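Local coordinates for rhamnose ABC transporter, rhamnose-binding protein (Actinomyces odontolyticus ATCC 17982, PDB 5BQ3) that probably binds a sugar, likely rhamnose, outside the cell membrane and delivers it to an ABC transporter for uptake, at residues L142-D147 and V263-L268; S134-I139 and V316-R321; S76-E81 and C100-D105. One frame throughout, in Å; residues are numbered along the deposited sequence.

Contact 1: residues L142-D147 and V263-L268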
loop_
_atom_site.group_PDB
_atom_site.type_symbol
_atom_site.label_atom_id
_atom_site.label_comp_id
_atom_site.label_asym_id
_atom_site.label_seq_id
_atom_site.Cartn_x
_atom_site.Cartn_y
_atom_site.Cartn_z
ATOM N N LEU A 142 5.847 -13.475 7.103
ATOM C CA LEU A 142 6.230 -14.642 7.908
ATOM C C LEU A 142 5.834 -15.950 7.222
ATOM O O LEU A 142 6.575 -16.923 7.322
ATOM C CB LEU A 142 5.595 -14.588 9.299
ATOM C CG LEU A 142 6.199 -13.617 10.300
ATOM C CD1 LEU A 142 5.227 -13.361 11.420
ATOM C CD2 LEU A 142 7.520 -14.128 10.848
ATOM N N ASP A 143 4.677 -15.969 6.521
ATOM C CA ASP A 143 4.178 -17.134 5.779
ATOM C C ASP A 143 5.109 -17.486 4.619
ATOM O O ASP A 143 5.378 -18.661 4.409
ATOM C CB ASP A 143 2.755 -16.885 5.248
ATOM C CG ASP A 143 1.621 -17.285 6.177
ATOM O OD1 ASP A 143 1.883 -17.507 7.378
ATOM O OD2 ASP A 143 0.466 -17.361 5.704
HETATM N N MSE A 144 5.594 -16.467 3.875
HETATM C CA MSE A 144 6.517 -16.617 2.741
HETATM C C MSE A 144 7.895 -17.067 3.227
HETATM O O MSE A 144 8.508 -17.920 2.588
HETATM C CB MSE A 144 6.633 -15.306 1.944
HETATM C CG MSE A 144 5.321 -14.888 1.267
HETATM SE SE MSE A 144 5.462 -13.350 0.083
HETATM C CE MSE A 144 6.057 -12.001 1.334
ATOM N N VAL A 145 8.366 -16.514 4.372
ATOM C CA VAL A 145 9.654 -16.863 4.983
ATOM C C VAL A 145 9.626 -18.328 5.390
ATOM O O VAL A 145 10.428 -19.106 4.882
ATOM C CB VAL A 145 10.021 -15.947 6.181
ATOM C CG1 VAL A 145 11.293 -16.418 6.872
ATOM C CG2 VAL A 145 10.180 -14.510 5.739
ATOM N N SER A 146 8.677 -18.694 6.279
ATOM C CA SER A 146 8.468 -20.039 6.820
ATOM C C SER A 146 8.365 -21.089 5.713
ATOM O O SER A 146 8.990 -22.145 5.821
ATOM C CB SER A 146 7.214 -20.070 7.689
ATOM O OG SER A 146 7.143 -21.267 8.445
ATOM N N ASP A 147 7.623 -20.775 4.634
ATOM C CA ASP A 147 7.422 -21.647 3.476
ATOM C C ASP A 147 8.738 -21.869 2.701
ATOM O O ASP A 147 9.018 -23.001 2.302
ATOM C CB ASP A 147 6.341 -21.049 2.550
ATOM C CG ASP A 147 6.061 -21.817 1.273
ATOM O OD1 ASP A 147 5.731 -23.026 1.363
ATOM O OD2 ASP A 147 6.123 -21.200 0.186
ATOM N N VAL A 263 14.864 -14.432 -6.418
ATOM C CA VAL A 263 13.637 -14.231 -5.648
ATOM C C VAL A 263 12.606 -15.272 -6.114
ATOM O O VAL A 263 12.420 -15.449 -7.317
ATOM C CB VAL A 263 13.109 -12.770 -5.784
ATOM C CG1 VAL A 263 11.834 -12.556 -4.970
ATOM C CG2 VAL A 263 14.176 -11.756 -5.382
ATOM N N LYS A 264 11.966 -15.978 -5.170
ATOM C CA LYS A 264 10.942 -16.979 -5.484
ATOM C C LYS A 264 9.547 -16.363 -5.334
ATOM O O LYS A 264 8.719 -16.503 -6.242
ATOM C CB LYS A 264 11.094 -18.237 -4.612
ATOM C CG LYS A 264 12.262 -19.121 -5.039
ATOM C CD LYS A 264 12.291 -20.446 -4.297
ATOM C CE LYS A 264 13.397 -21.343 -4.801
ATOM N NZ LYS A 264 13.396 -22.663 -4.116
ATOM N N GLU A 265 9.303 -15.652 -4.209
ATOM C CA GLU A 265 8.030 -14.994 -3.921
ATOM C C GLU A 265 8.206 -13.801 -2.976
ATOM O O GLU A 265 8.903 -13.889 -1.965
ATOM C CB GLU A 265 7.013 -15.989 -3.326
ATOM C CG GLU A 265 5.573 -15.501 -3.370
ATOM C CD GLU A 265 4.537 -16.469 -2.834
ATOM O OE1 GLU A 265 4.621 -16.843 -1.642
ATOM O OE2 GLU A 265 3.620 -16.832 -3.605
ATOM N N PHE A 266 7.548 -12.692 -3.322
ATOM C CA PHE A 266 7.473 -11.460 -2.545
ATOM C C PHE A 266 6.008 -11.009 -2.542
ATOM O O PHE A 266 5.179 -11.640 -3.197
ATOM C CB PHE A 266 8.430 -10.370 -3.087
ATOM C CG PHE A 266 8.078 -9.807 -4.445
ATOM C CD1 PHE A 266 8.540 -10.414 -5.607
ATOM C CD2 PHE A 266 7.306 -8.657 -4.561
ATOM C CE1 PHE A 266 8.205 -9.900 -6.862
ATOM C CE2 PHE A 266 6.966 -8.149 -5.817
ATOM C CZ PHE A 266 7.429 -8.764 -6.958
ATOM N N ALA A 267 5.680 -9.950 -1.802
ATOM C CA ALA A 267 4.317 -9.448 -1.736
ATOM C C ALA A 267 4.265 -7.929 -1.850
ATOM O O ALA A 267 5.279 -7.254 -1.682
ATOM C CB ALA A 267 3.656 -9.893 -0.438
ATOM N N LEU A 268 3.072 -7.409 -2.172
ATOM C CA LEU A 268 2.722 -5.993 -2.262
ATOM C C LEU A 268 1.189 -5.914 -2.344
ATOM O O LEU A 268 0.521 -6.534 -1.515
ATOM C CB LEU A 268 3.435 -5.262 -3.429
ATOM C CG LEU A 268 3.552 -3.731 -3.321
ATOM C CD1 LEU A 268 4.650 -3.305 -2.357
ATOM C CD2 LEU A 268 3.789 -3.121 -4.668
HETATM O O HOH W 1 6.590 -18.626 -0.608
#

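Contact 2: residues S134-I139 and V316-R321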
loop_
_atom_site.group_PDB
_atom_site.type_symbol
_atom_site.label_atom_id
_atom_site.label_comp_id
_atom_site.label_asym_id
_atom_site.label_seq_id
_atom_site.Cartn_x
_atom_site.Cartn_y
_atom_site.Cartn_z
ATOM N N SER A 134 -2.036 -3.661 8.643
ATOM C CA SER A 134 -0.671 -3.746 9.176
ATOM C C SER A 134 -0.271 -5.158 9.647
ATOM O O SER A 134 0.760 -5.661 9.200
ATOM C CB SER A 134 -0.488 -2.753 10.318
ATOM O OG SER A 134 0.872 -2.383 10.459
ATOM N N LYS A 135 -1.084 -5.799 10.512
ATOM C CA LYS A 135 -0.823 -7.145 11.041
ATOM C C LYS A 135 -0.849 -8.214 9.927
ATOM O O LYS A 135 -0.145 -9.220 10.036
ATOM C CB LYS A 135 -1.837 -7.497 12.144
ATOM C CG LYS A 135 -1.441 -8.691 13.012
ATOM C CD LYS A 135 -2.569 -9.106 13.946
ATOM C CE LYS A 135 -2.369 -10.482 14.537
ATOM N NZ LYS A 135 -1.335 -10.491 15.606
ATOM N N GLN A 136 -1.646 -7.992 8.862
ATOM C CA GLN A 136 -1.755 -8.927 7.742
ATOM C C GLN A 136 -0.498 -8.895 6.875
ATOM O O GLN A 136 -0.138 -9.930 6.314
ATOM C CB GLN A 136 -3.008 -8.643 6.901
ATOM C CG GLN A 136 -3.484 -9.829 6.051
ATOM C CD GLN A 136 -3.773 -11.082 6.845
ATOM O OE1 GLN A 136 -4.569 -11.089 7.789
ATOM N NE2 GLN A 136 -3.129 -12.176 6.470
ATOM N N VAL A 137 0.176 -7.729 6.779
ATOM C CA VAL A 137 1.426 -7.577 6.016
ATOM C C VAL A 137 2.501 -8.464 6.666
ATOM O O VAL A 137 3.175 -9.224 5.971
ATOM C CB VAL A 137 1.881 -6.091 5.916
ATOM C CG1 VAL A 137 3.228 -5.961 5.204
ATOM C CG2 VAL A 137 0.831 -5.243 5.218
ATOM N N ALA A 138 2.605 -8.388 8.005
ATOM C CA ALA A 138 3.537 -9.139 8.833
ATOM C C ALA A 138 3.309 -10.641 8.728
ATOM O O ALA A 138 4.281 -11.394 8.672
ATOM C CB ALA A 138 3.398 -8.696 10.273
ATOM N N ILE A 139 2.028 -11.074 8.695
ATOM C CA ILE A 139 1.617 -12.480 8.594
ATOM C C ILE A 139 2.026 -13.020 7.217
ATOM O O ILE A 139 2.655 -14.079 7.152
ATOM C CB ILE A 139 0.095 -12.641 8.898
ATOM C CG1 ILE A 139 -0.155 -12.550 10.419
ATOM C CG2 ILE A 139 -0.475 -13.954 8.332
ATOM C CD1 ILE A 139 -1.586 -12.194 10.847
ATOM N N VAL A 316 -9.030 -2.935 1.520
ATOM C CA VAL A 316 -9.214 -3.489 0.170
ATOM C C VAL A 316 -9.112 -5.031 0.222
ATOM O O VAL A 316 -9.968 -5.714 -0.338
ATOM C CB VAL A 316 -8.225 -2.869 -0.863
ATOM C CG1 VAL A 316 -8.399 -3.486 -2.249
ATOM C CG2 VAL A 316 -8.386 -1.356 -0.940
ATOM N N GLY A 317 -8.097 -5.549 0.914
ATOM C CA GLY A 317 -7.902 -6.987 1.063
ATOM C C GLY A 317 -6.543 -7.391 1.592
ATOM O O GLY A 317 -5.788 -6.550 2.089
ATOM N N ASP A 318 -6.232 -8.696 1.495
ATOM C CA ASP A 318 -4.958 -9.268 1.935
ATOM C C ASP A 318 -3.852 -8.923 0.927
ATOM O O ASP A 318 -4.165 -8.753 -0.258
ATOM C CB ASP A 318 -5.074 -10.798 2.111
ATOM C CG ASP A 318 -6.044 -11.277 3.184
ATOM O OD1 ASP A 318 -6.199 -10.575 4.209
ATOM O OD2 ASP A 318 -6.598 -12.386 3.029
ATOM N N PRO A 319 -2.562 -8.800 1.346
ATOM C CA PRO A 319 -1.504 -8.471 0.370
ATOM C C PRO A 319 -1.423 -9.468 -0.790
ATOM O O PRO A 319 -1.633 -10.671 -0.597
ATOM C CB PRO A 319 -0.219 -8.494 1.209
ATOM C CG PRO A 319 -0.664 -8.282 2.604
ATOM C CD PRO A 319 -2.004 -8.941 2.708
ATOM N N VAL A 320 -1.164 -8.949 -2.002
ATOM C CA VAL A 320 -1.047 -9.746 -3.229
ATOM C C VAL A 320 0.358 -10.361 -3.274
ATOM O O VAL A 320 1.352 -9.639 -3.176
ATOM C CB VAL A 320 -1.369 -8.914 -4.509
ATOM C CG1 VAL A 320 -1.122 -9.721 -5.780
ATOM C CG2 VAL A 320 -2.802 -8.389 -4.485
ATOM N N ARG A 321 0.428 -11.692 -3.402
ATOM C CA ARG A 321 1.694 -12.423 -3.488
ATOM C C ARG A 321 2.103 -12.552 -4.950
ATOM O O ARG A 321 1.301 -12.984 -5.781
ATOM C CB ARG A 321 1.593 -13.805 -2.821
ATOM C CG ARG A 321 1.517 -13.763 -1.308
ATOM C CD ARG A 321 1.664 -15.144 -0.729
ATOM N NE ARG A 321 1.075 -15.218 0.602
ATOM C CZ ARG A 321 1.216 -16.248 1.429
ATOM N NH1 ARG A 321 1.942 -17.302 1.072
ATOM N NH2 ARG A 321 0.638 -16.232 2.622
#

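Contact 3: residues S76-E81 and C100-D105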
loop_
_atom_site.group_PDB
_atom_site.type_symbol
_atom_site.label_atom_id
_atom_site.label_comp_id
_atom_site.label_asym_id
_atom_site.label_seq_id
_atom_site.Cartn_x
_atom_site.Cartn_y
_atom_site.Cartn_z
ATOM N N SER A 76 -4.288 23.972 -2.521
ATOM C CA SER A 76 -4.828 24.847 -3.571
ATOM C C SER A 76 -5.784 24.092 -4.504
ATOM O O SER A 76 -6.758 24.680 -4.972
ATOM C CB SER A 76 -3.702 25.485 -4.380
ATOM O OG SER A 76 -2.888 24.511 -5.011
ATOM N N PHE A 77 -5.515 22.795 -4.749
ATOM C CA PHE A 77 -6.321 21.925 -5.609
ATOM C C PHE A 77 -7.617 21.487 -4.919
ATOM O O PHE A 77 -8.631 21.353 -5.604
ATOM C CB PHE A 77 -5.512 20.702 -6.071
ATOM C CG PHE A 77 -4.381 21.070 -6.999
ATOM C CD1 PHE A 77 -4.599 21.215 -8.364
ATOM C CD2 PHE A 77 -3.105 21.309 -6.505
ATOM C CE1 PHE A 77 -3.558 21.584 -9.218
ATOM C CE2 PHE A 77 -2.064 21.681 -7.359
ATOM C CZ PHE A 77 -2.297 21.817 -8.710
ATOM N N ILE A 78 -7.594 21.280 -3.579
ATOM C CA ILE A 78 -8.782 20.907 -2.795
ATOM C C ILE A 78 -9.768 22.085 -2.831
ATOM O O ILE A 78 -10.932 21.886 -3.173
ATOM C CB ILE A 78 -8.441 20.467 -1.333
ATOM C CG1 ILE A 78 -7.503 19.237 -1.307
ATOM C CG2 ILE A 78 -9.720 20.179 -0.524
ATOM C CD1 ILE A 78 -6.571 19.177 -0.095
ATOM N N ASN A 79 -9.278 23.307 -2.533
ATOM C CA ASN A 79 -10.054 24.553 -2.524
ATOM C C ASN A 79 -10.655 24.868 -3.898
ATOM O O ASN A 79 -11.768 25.391 -3.959
ATOM C CB ASN A 79 -9.182 25.726 -2.056
ATOM C CG ASN A 79 -8.679 25.628 -0.632
ATOM O OD1 ASN A 79 -9.282 24.990 0.243
ATOM N ND2 ASN A 79 -7.572 26.299 -0.361
ATOM N N SER A 80 -9.922 24.546 -4.990
ATOM C CA SER A 80 -10.348 24.757 -6.378
ATOM C C SER A 80 -11.561 23.893 -6.727
ATOM O O SER A 80 -12.482 24.375 -7.388
ATOM C CB SER A 80 -9.207 24.445 -7.340
ATOM O OG SER A 80 -8.150 25.382 -7.212
ATOM N N GLU A 81 -11.560 22.627 -6.269
ATOM C CA GLU A 81 -12.636 21.665 -6.512
ATOM C C GLU A 81 -13.895 22.012 -5.717
ATOM O O GLU A 81 -14.995 21.721 -6.185
ATOM C CB GLU A 81 -12.181 20.231 -6.196
ATOM C CG GLU A 81 -11.108 19.682 -7.130
ATOM C CD GLU A 81 -11.392 19.749 -8.620
ATOM O OE1 GLU A 81 -12.404 19.162 -9.068
ATOM O OE2 GLU A 81 -10.584 20.375 -9.344
ATOM N N CYS A 100 -5.787 18.882 6.058
ATOM C CA CYS A 100 -6.959 18.782 6.936
ATOM C C CYS A 100 -7.881 20.035 6.919
ATOM O O CYS A 100 -9.082 19.814 6.764
ATOM C CB CYS A 100 -6.548 18.427 8.362
ATOM S SG CYS A 100 -7.912 17.851 9.406
ATOM N N PRO A 101 -7.424 21.314 7.059
ATOM C CA PRO A 101 -8.385 22.437 7.038
ATOM C C PRO A 101 -9.118 22.593 5.701
ATOM O O PRO A 101 -10.295 22.953 5.703
ATOM C CB PRO A 101 -7.510 23.663 7.323
ATOM C CG PRO A 101 -6.285 23.132 7.927
ATOM C CD PRO A 101 -6.053 21.818 7.271
ATOM N N ALA A 102 -8.433 22.315 4.571
ATOM C CA ALA A 102 -9.004 22.395 3.224
ATOM C C ALA A 102 -10.053 21.300 3.009
ATOM O O ALA A 102 -11.082 21.562 2.389
ATOM C CB ALA A 102 -7.906 22.289 2.178
ATOM N N LEU A 103 -9.804 20.088 3.551
ATOM C CA LEU A 103 -10.716 18.945 3.460
ATOM C C LEU A 103 -11.931 19.126 4.379
ATOM O O LEU A 103 -13.015 18.645 4.053
ATOM C CB LEU A 103 -9.995 17.629 3.791
ATOM C CG LEU A 103 -8.917 17.137 2.818
ATOM C CD1 LEU A 103 -8.225 15.900 3.362
ATOM C CD2 LEU A 103 -9.486 16.858 1.438
ATOM N N GLN A 104 -11.753 19.815 5.523
ATOM C CA GLN A 104 -12.831 20.102 6.474
ATOM C C GLN A 104 -13.781 21.151 5.892
ATOM O O GLN A 104 -14.983 21.100 6.159
ATOM C CB GLN A 104 -12.267 20.554 7.825
ATOM C CG GLN A 104 -11.783 19.387 8.686
ATOM C CD GLN A 104 -11.153 19.821 9.983
ATOM O OE1 GLN A 104 -10.336 20.738 10.030
ATOM N NE2 GLN A 104 -11.478 19.127 11.060
ATOM N N ASP A 105 -13.243 22.074 5.067
ATOM C CA ASP A 105 -14.010 23.105 4.361
ATOM C C ASP A 105 -14.811 22.476 3.220
ATOM O O ASP A 105 -15.844 23.015 2.828
ATOM C CB ASP A 105 -13.084 24.207 3.819
ATOM C CG ASP A 105 -12.616 25.233 4.837
ATOM O OD1 ASP A 105 -13.315 25.423 5.865
ATOM O OD2 ASP A 105 -11.584 25.892 4.579
HETATM O O HOH W 2 -11.750 23.667 0.813
#

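Contact 1: residues L142-D147 and V263-L268
E265 meets the helix first: its OE1 lies 3.6 Å from CG of M144, modelled as selenomethionine. The two side chains cross at about a right angle. With CG anti to the backbone N (chi1 -163°) and the rest of the chain extended, E265 carries its carboxylate out to the flank of M144 and on toward D147. No direct bond joins the two acids, whose nearest oxygens, D147 OD2 and E265 OE1, are 5.0 Å apart. A water donates to both, at 2.7 Å from D147 OD2 and 2.9 Å from E265 OE1, which, with a long, weak ion pair from R321 to E265 OE1, probably eases the proximity of like charges. The other carboxylate oxygen, OE2, accepts from N323. At F266 the backbone touches, M144 SE lying 3.6 Å from its carbonyl carbon, while the ring leaves on the other side of the strand. A267 takes the end of the selenomethionine: the bend at chi3 (-61°) brings CE to 3.7 Å from A267 CB, an apolar contact. M144 thus runs from acid to backbone to methyl along the segment. T246 of strand 244-247 also touches M144, and F266 packs on M254 and V258 of helix 251-260 and on F322, so strand 266-268 lies between helices 134-149 and 251-260, with strand 320-322 paired antiparallel to it.

Contact 2: residues S134-I139 and V316-R321
Q136, in the first turn of helix 134-149, faces D318 and P319 with its side chain, mostly with its aliphatic part. Its CB points toward 316-321, and chi1 of -159°, with CG anti to the backbone N, brings CG within reach of both partners: 3.4 Å from D318 OD1 and 3.8 Å from P319 CD. The proline ring crosses the glutamine chain at about a right angle. At CG the chain bends (chi2 57°), and CD stays 3.6 Å from the same D318 OD1. The amide atoms draw off, NE2 ending 4.1 Å from D318 OD1, too far for a hydrogen bond; amide and carboxylate planes stand 42° apart. Beside this, P319 CG lies 4.1 Å from V137 CA and 4.3 Å from V137 CG2, a looser apolar contact extended by V132. Segment 316-321 leads from strand 313-315 of the first lobe's sheet to strand 320-322, so the contact packs an interlobe passage on the start of helix 134-149, consistent with the linker region of a type I periplasmic binding protein. With no hydrogen bond or salt bridge, it rests on van der Waals packing, so shape and apolar burial, more than any directional bond, hold the two segments together.

Contact 3: residues S76-E81 and C100-D105
This is a parallel helix-helix packing within the Rossmann-like alpha/beta lobe of a type I periplasmic-binding-protein fold, where I78 of helix 75-83 meets A102 and L103 of helix 100-109. The two helices are successive connections of the six-stranded parallel sheet, joined through strand 88-91, and so lie next to each other on one face of it. The geometry agrees: the short segments run at 8° to each other with axes 9.1 Å apart, and the backbones come nearest at I78 and A102. The small side chain of A102 suits that approach, its CB lying 3.9 Å from I78 CG2. That methyl also lies 3.5 Å from A102 O. Standing anti to the backbone N while CG1 takes the place beside it (chi1 -60°), CG2 is turned across to the second helix, where it meets L103 CD2 at 3.9 Å. The isoleucine and leucine side chains cross at about a right angle, and both rest on I91 of the strand below, closing an apolar layer between helices and sheet. At the start of helix 100-109, C100 is tied to C124 by a disulfide. Farther from the sheet, N79 OD1 packs on A102 CB (3.6 Å), and the polar link is a water that donates to N79 OD1, at 2.9 Å, and to A102 O, at 2.7 Å.

In the fold
From the N terminus, contact 3 closes first, over only 18 intervening residues, joining neighbouring helices of the first lobe. The chain then crosses to the second lobe, and helix 134-149 opens contact 2 with 134-139 and contact 1 with 142-147. Contact 1 closes at 263-268, and contact 2 only at 316-321, where the chain, having revisited the first sheet as strand 313-315, returns. Contact 1 is therefore nested inside contact 2, whereas contact 3 precedes both in series. Contacts 1 and 2 share that helix and touch through paired strands 266-268 and 320-322, with centres 12 Å apart; the centre of contact 3 lies 41 Å from that of contact 1.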